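PDB 2IF2: dephospho-CoA kinase from Aquifex aeolicus, which probably catalyses the last step of coenzyme A biosynthesis, the ATP-dependent phosphorylation of the 3'-hydroxyl of dephospho-CoA. Local coordinates for residues A[38-49]-A[83-91]. Residues are numbered along the deposited sequence; the frame is centred on the assembly and turned at random.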
loop_
_atom_site.group_PDB
_atom_site.type_symbol
_atom_site.label_atom_id
_atom_site.label_comp_id
_atom_site.label_asym_id
_atom_site.label_seq_id
_atom_site.Cartn_x
_atom_site.Cartn_y
_atom_site.Cartn_z
ATOM N N PHE A 38 0.262 4.547 12.402
ATOM C CA PHE A 38 -0.679 4.132 13.431
ATOM C C PHE A 38 0.028 3.563 14.653
ATOM O O PHE A 38 -0.474 3.669 15.776
ATOM C CB PHE A 38 -1.646 3.105 12.841
ATOM C CG PHE A 38 -2.515 3.649 11.735
ATOM C CD1 PHE A 38 -3.066 2.790 10.789
ATOM C CD2 PHE A 38 -2.815 5.010 11.662
ATOM C CE1 PHE A 38 -3.907 3.274 9.787
ATOM C CE2 PHE A 38 -3.656 5.509 10.667
ATOM C CZ PHE A 38 -4.203 4.638 9.727
ATOM N N TYR A 39 1.201 2.982 14.422
ATOM C CA TYR A 39 2.002 2.370 15.481
ATOM C C TYR A 39 2.995 3.328 16.171
ATOM O O TYR A 39 3.908 2.884 16.883
ATOM C CB TYR A 39 2.786 1.184 14.914
ATOM C CG TYR A 39 1.988 0.180 14.103
ATOM C CD1 TYR A 39 1.734 0.392 12.750
ATOM C CD2 TYR A 39 1.578 -1.030 14.667
ATOM C CE1 TYR A 39 1.102 -0.585 11.969
ATOM C CE2 TYR A 39 0.945 -2.014 13.898
ATOM C CZ TYR A 39 0.714 -1.790 12.550
ATOM O OH TYR A 39 0.140 -2.776 11.768
ATOM N N ARG A 40 2.802 4.630 15.969
ATOM C CA ARG A 40 3.682 5.645 16.538
ATOM C C ARG A 40 3.583 5.828 18.050
ATOM O O ARG A 40 4.413 5.287 18.783
ATOM C CB ARG A 40 3.478 6.985 15.822
ATOM C CG ARG A 40 4.066 7.016 14.398
ATOM C CD ARG A 40 5.514 6.489 14.388
ATOM N NE ARG A 40 6.074 6.312 13.045
ATOM C CZ ARG A 40 7.306 5.859 12.797
ATOM N NH1 ARG A 40 7.723 5.729 11.543
ATOM N NH2 ARG A 40 8.125 5.533 13.800
ATOM N N LYS A 41 2.600 6.581 18.534
ATOM C CA LYS A 41 2.497 6.764 19.981
ATOM C C LYS A 41 1.164 7.324 20.457
ATOM O O LYS A 41 0.282 6.580 20.890
ATOM C CB LYS A 41 3.638 7.652 20.481
ATOM C CG LYS A 41 4.434 7.037 21.634
ATOM C CD LYS A 41 3.596 6.949 22.906
ATOM C CE LYS A 41 3.084 8.330 23.353
ATOM N NZ LYS A 41 4.167 9.270 23.794
ATOM N N GLY A 42 1.017 8.642 20.405
ATOM C CA GLY A 42 -0.238 9.238 20.827
ATOM C C GLY A 42 -1.364 8.848 19.879
ATOM O O GLY A 42 -2.545 9.006 20.200
ATOM N N HIS A 43 -0.996 8.329 18.708
ATOM C CA HIS A 43 -1.985 7.924 17.721
ATOM C C HIS A 43 -3.026 7.034 18.382
ATOM O O HIS A 43 -2.710 6.172 19.207
ATOM C CB HIS A 43 -1.323 7.165 16.557
ATOM C CG HIS A 43 -2.096 7.221 15.273
ATOM N ND1 HIS A 43 -3.394 6.748 15.152
ATOM C CD2 HIS A 43 -1.770 7.704 14.050
ATOM C CE1 HIS A 43 -3.821 6.940 13.922
ATOM N NE2 HIS A 43 -2.852 7.520 13.227
ATOM N N PRO A 44 -4.297 7.249 18.040
ATOM C CA PRO A 44 -5.384 6.457 18.603
ATOM C C PRO A 44 -5.237 4.959 18.319
ATOM O O PRO A 44 -5.681 4.128 19.113
ATOM C CB PRO A 44 -6.620 7.060 17.936
ATOM C CG PRO A 44 -6.081 7.558 16.619
ATOM C CD PRO A 44 -4.819 8.228 17.077
ATOM N N VAL A 45 -4.620 4.615 17.190
ATOM C CA VAL A 45 -4.435 3.208 16.833
ATOM C C VAL A 45 -3.472 2.560 17.825
ATOM O O VAL A 45 -3.639 1.406 18.222
ATOM C CB VAL A 45 -3.868 3.052 15.407
ATOM C CG1 VAL A 45 -3.856 1.591 15.011
ATOM C CG2 VAL A 45 -4.704 3.841 14.430
ATOM N N TYR A 46 -2.468 3.321 18.226
ATOM C CA TYR A 46 -1.485 2.849 19.180
ATOM C C TYR A 46 -2.187 2.362 20.435
ATOM O O TYR A 46 -2.009 1.219 20.848
ATOM C CB TYR A 46 -0.545 3.991 19.545
ATOM C CG TYR A 46 0.505 3.643 20.570
ATOM C CD1 TYR A 46 1.639 2.913 20.219
ATOM C CD2 TYR A 46 0.375 4.069 21.892
ATOM C CE1 TYR A 46 2.617 2.622 21.159
ATOM C CE2 TYR A 46 1.346 3.783 22.838
ATOM C CZ TYR A 46 2.463 3.064 22.468
ATOM O OH TYR A 46 3.431 2.805 23.405
ATOM N N GLU A 47 -2.987 3.240 21.038
ATOM C CA GLU A 47 -3.711 2.913 22.271
ATOM C C GLU A 47 -4.559 1.652 22.199
ATOM O O GLU A 47 -4.825 1.022 23.227
ATOM C CB GLU A 47 -4.609 4.077 22.693
ATOM C CG GLU A 47 -3.856 5.312 23.157
ATOM C CD GLU A 47 -2.905 5.034 24.312
ATOM O OE1 GLU A 47 -1.805 4.495 24.054
ATOM O OE2 GLU A 47 -3.263 5.344 25.475
ATOM N N GLU A 48 -4.990 1.296 20.992
ATOM C CA GLU A 48 -5.815 0.114 20.802
ATOM C C GLU A 48 -4.974 -1.129 20.643
ATOM O O GLU A 48 -5.224 -2.143 21.290
ATOM C CB GLU A 48 -6.716 0.275 19.579
ATOM C CG GLU A 48 -8.177 0.199 19.955
ATOM C CD GLU A 48 -9.084 -0.213 18.819
ATOM O OE1 GLU A 48 -9.267 0.586 17.871
ATOM O OE2 GLU A 48 -9.604 -1.351 18.874
ATOM N N VAL A 49 -3.971 -1.045 19.783
ATOM C CA VAL A 49 -3.092 -2.168 19.547
ATOM C C VAL A 49 -2.468 -2.661 20.847
ATOM O O VAL A 49 -2.217 -3.854 20.998
ATOM C CB VAL A 49 -1.982 -1.792 18.572
ATOM C CG1 VAL A 49 -1.205 -3.024 18.176
ATOM C CG2 VAL A 49 -2.573 -1.117 17.365
ATOM N N LEU A 83 -5.686 -7.727 14.443
ATOM C CA LEU A 83 -4.755 -6.659 14.111
ATOM C C LEU A 83 -5.157 -6.058 12.765
ATOM O O LEU A 83 -5.275 -4.843 12.631
ATOM C CB LEU A 83 -3.321 -7.206 14.067
ATOM C CG LEU A 83 -2.152 -6.212 14.007
ATOM C CD1 LEU A 83 -1.983 -5.710 12.590
ATOM C CD2 LEU A 83 -2.374 -5.053 14.979
ATOM N N GLU A 84 -5.385 -6.916 11.778
ATOM C CA GLU A 84 -5.786 -6.466 10.454
ATOM C C GLU A 84 -7.100 -5.684 10.549
ATOM O O GLU A 84 -7.413 -4.883 9.676
ATOM C CB GLU A 84 -5.959 -7.672 9.532
ATOM C CG GLU A 84 -6.068 -7.359 8.035
ATOM C CD GLU A 84 -4.711 -7.215 7.349
ATOM O OE1 GLU A 84 -3.779 -7.986 7.687
ATOM O OE2 GLU A 84 -4.587 -6.349 6.448
ATOM N N GLU A 85 -7.863 -5.921 11.611
ATOM C CA GLU A 85 -9.129 -5.230 11.810
ATOM C C GLU A 85 -8.923 -3.799 12.284
ATOM O O GLU A 85 -9.390 -2.856 11.648
ATOM C CB GLU A 85 -9.991 -5.976 12.828
ATOM C CG GLU A 85 -10.880 -7.064 12.244
ATOM C CD GLU A 85 -11.718 -7.772 13.310
ATOM O OE1 GLU A 85 -12.349 -7.072 14.136
ATOM O OE2 GLU A 85 -11.754 -9.025 13.318
ATOM N N ILE A 86 -8.233 -3.641 13.409
ATOM C CA ILE A 86 -7.965 -2.316 13.968
ATOM C C ILE A 86 -7.378 -1.406 12.892
ATOM O O ILE A 86 -7.708 -0.228 12.818
ATOM C CB ILE A 86 -7.005 -2.427 15.189
ATOM C CG1 ILE A 86 -6.242 -1.119 15.405
ATOM C CG2 ILE A 86 -6.053 -3.578 14.992
ATOM C CD1 ILE A 86 -7.111 0.056 15.818
ATOM N N THR A 87 -6.520 -1.971 12.053
ATOM C CA THR A 87 -5.906 -1.224 10.971
ATOM C C THR A 87 -6.989 -0.628 10.068
ATOM O O THR A 87 -7.184 0.581 10.058
ATOM C CB THR A 87 -4.980 -2.128 10.130
ATOM O OG1 THR A 87 -3.810 -2.450 10.886
ATOM C CG2 THR A 87 -4.575 -1.437 8.854
ATOM N N HIS A 88 -7.690 -1.473 9.316
ATOM C CA HIS A 88 -8.740 -1.010 8.412
ATOM C C HIS A 88 -9.787 -0.186 9.117
ATOM O O HIS A 88 -10.417 0.676 8.515
ATOM C CB HIS A 88 -9.427 -2.189 7.746
ATOM C CG HIS A 88 -8.513 -2.994 6.877
ATOM N ND1 HIS A 88 -7.269 -3.400 7.294
ATOM C CD2 HIS A 88 -8.665 -3.454 5.611
ATOM C CE1 HIS A 88 -6.680 -4.080 6.318
ATOM N NE2 HIS A 88 -7.506 -4.125 5.291
ATOM N N ARG A 89 -9.988 -0.463 10.397
ATOM C CA ARG A 89 -10.971 0.285 11.167
ATOM C C ARG A 89 -10.480 1.725 11.304
ATOM O O ARG A 89 -11.231 2.603 11.719
ATOM C CB ARG A 89 -11.174 -0.358 12.559
ATOM C CG ARG A 89 -12.191 0.367 13.471
ATOM C CD ARG A 89 -12.392 -0.305 14.847
ATOM N NE ARG A 89 -13.190 -1.539 14.805
ATOM C CZ ARG A 89 -12.737 -2.729 14.406
ATOM N NH1 ARG A 89 -11.480 -2.858 14.007
ATOM N NH2 ARG A 89 -13.536 -3.794 14.417
ATOM N N ALA A 90 -9.218 1.962 10.950
ATOM C CA ALA A 90 -8.625 3.299 11.038
ATOM C C ALA A 90 -8.440 3.883 9.649
ATOM O O ALA A 90 -8.511 5.098 9.453
ATOM C CB ALA A 90 -7.280 3.231 11.751
ATOM N N LEU A 91 -8.195 2.997 8.690
ATOM C CA LEU A 91 -7.993 3.385 7.306
ATOM C C LEU A 91 -9.329 3.808 6.718
ATOM O O LEU A 91 -9.472 4.925 6.230
ATOM C CB LEU A 91 -7.417 2.213 6.507
ATOM C CG LEU A 91 -6.936 2.488 5.079
ATOM C CD1 LEU A 91 -5.724 3.398 5.122
ATOM C CD2 LEU A 91 -6.586 1.182 4.383
#
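An antiparallel helix pair in the helical part of this P-loop kinase, away from its predicted ATP site, joins Val-45, Glu-48 and Val-49 of helix 44-49 to Leu-83, Ile-86 and Ala-90 of helix 83-91. The N-to-C directions of the two short segments are 160° apart, and their axes approach to 10.5 Å. Ile-86 is central: with its CG1 anti to the backbone N (chi1 155°), that branch lies 3.6 Å from Val-45 CG1 and also meets Val-49 CG2. Its CD1 runs alongside Glu-48, 3.8 Å from Glu-48 CB and also beside the carboxylate carbon CD, the two side chains sliding by each other in opposite directions. Toward the start of 83-91, Leu-83 CD2 lies 4.0 Å from Val-49 CG1, while Leu-83 CD1 touches Tyr-39 OH from the opposing direction. Tyr-39 also packs on Ile-64 and Leu-69, which ties the pair to strand 63-64 and helix 66-71. At the other end, His-43 N-caps helix 44-49: its ND1 accepts a nearly straight bond from Val-45 N at 3.2 Å. Ala-90 CB touches both Val-45 CG2, 3.8 Å away, and one face of the Phe-38 ring, a CH-pi contact 4.2 Å from the centroid and 22° off the normal.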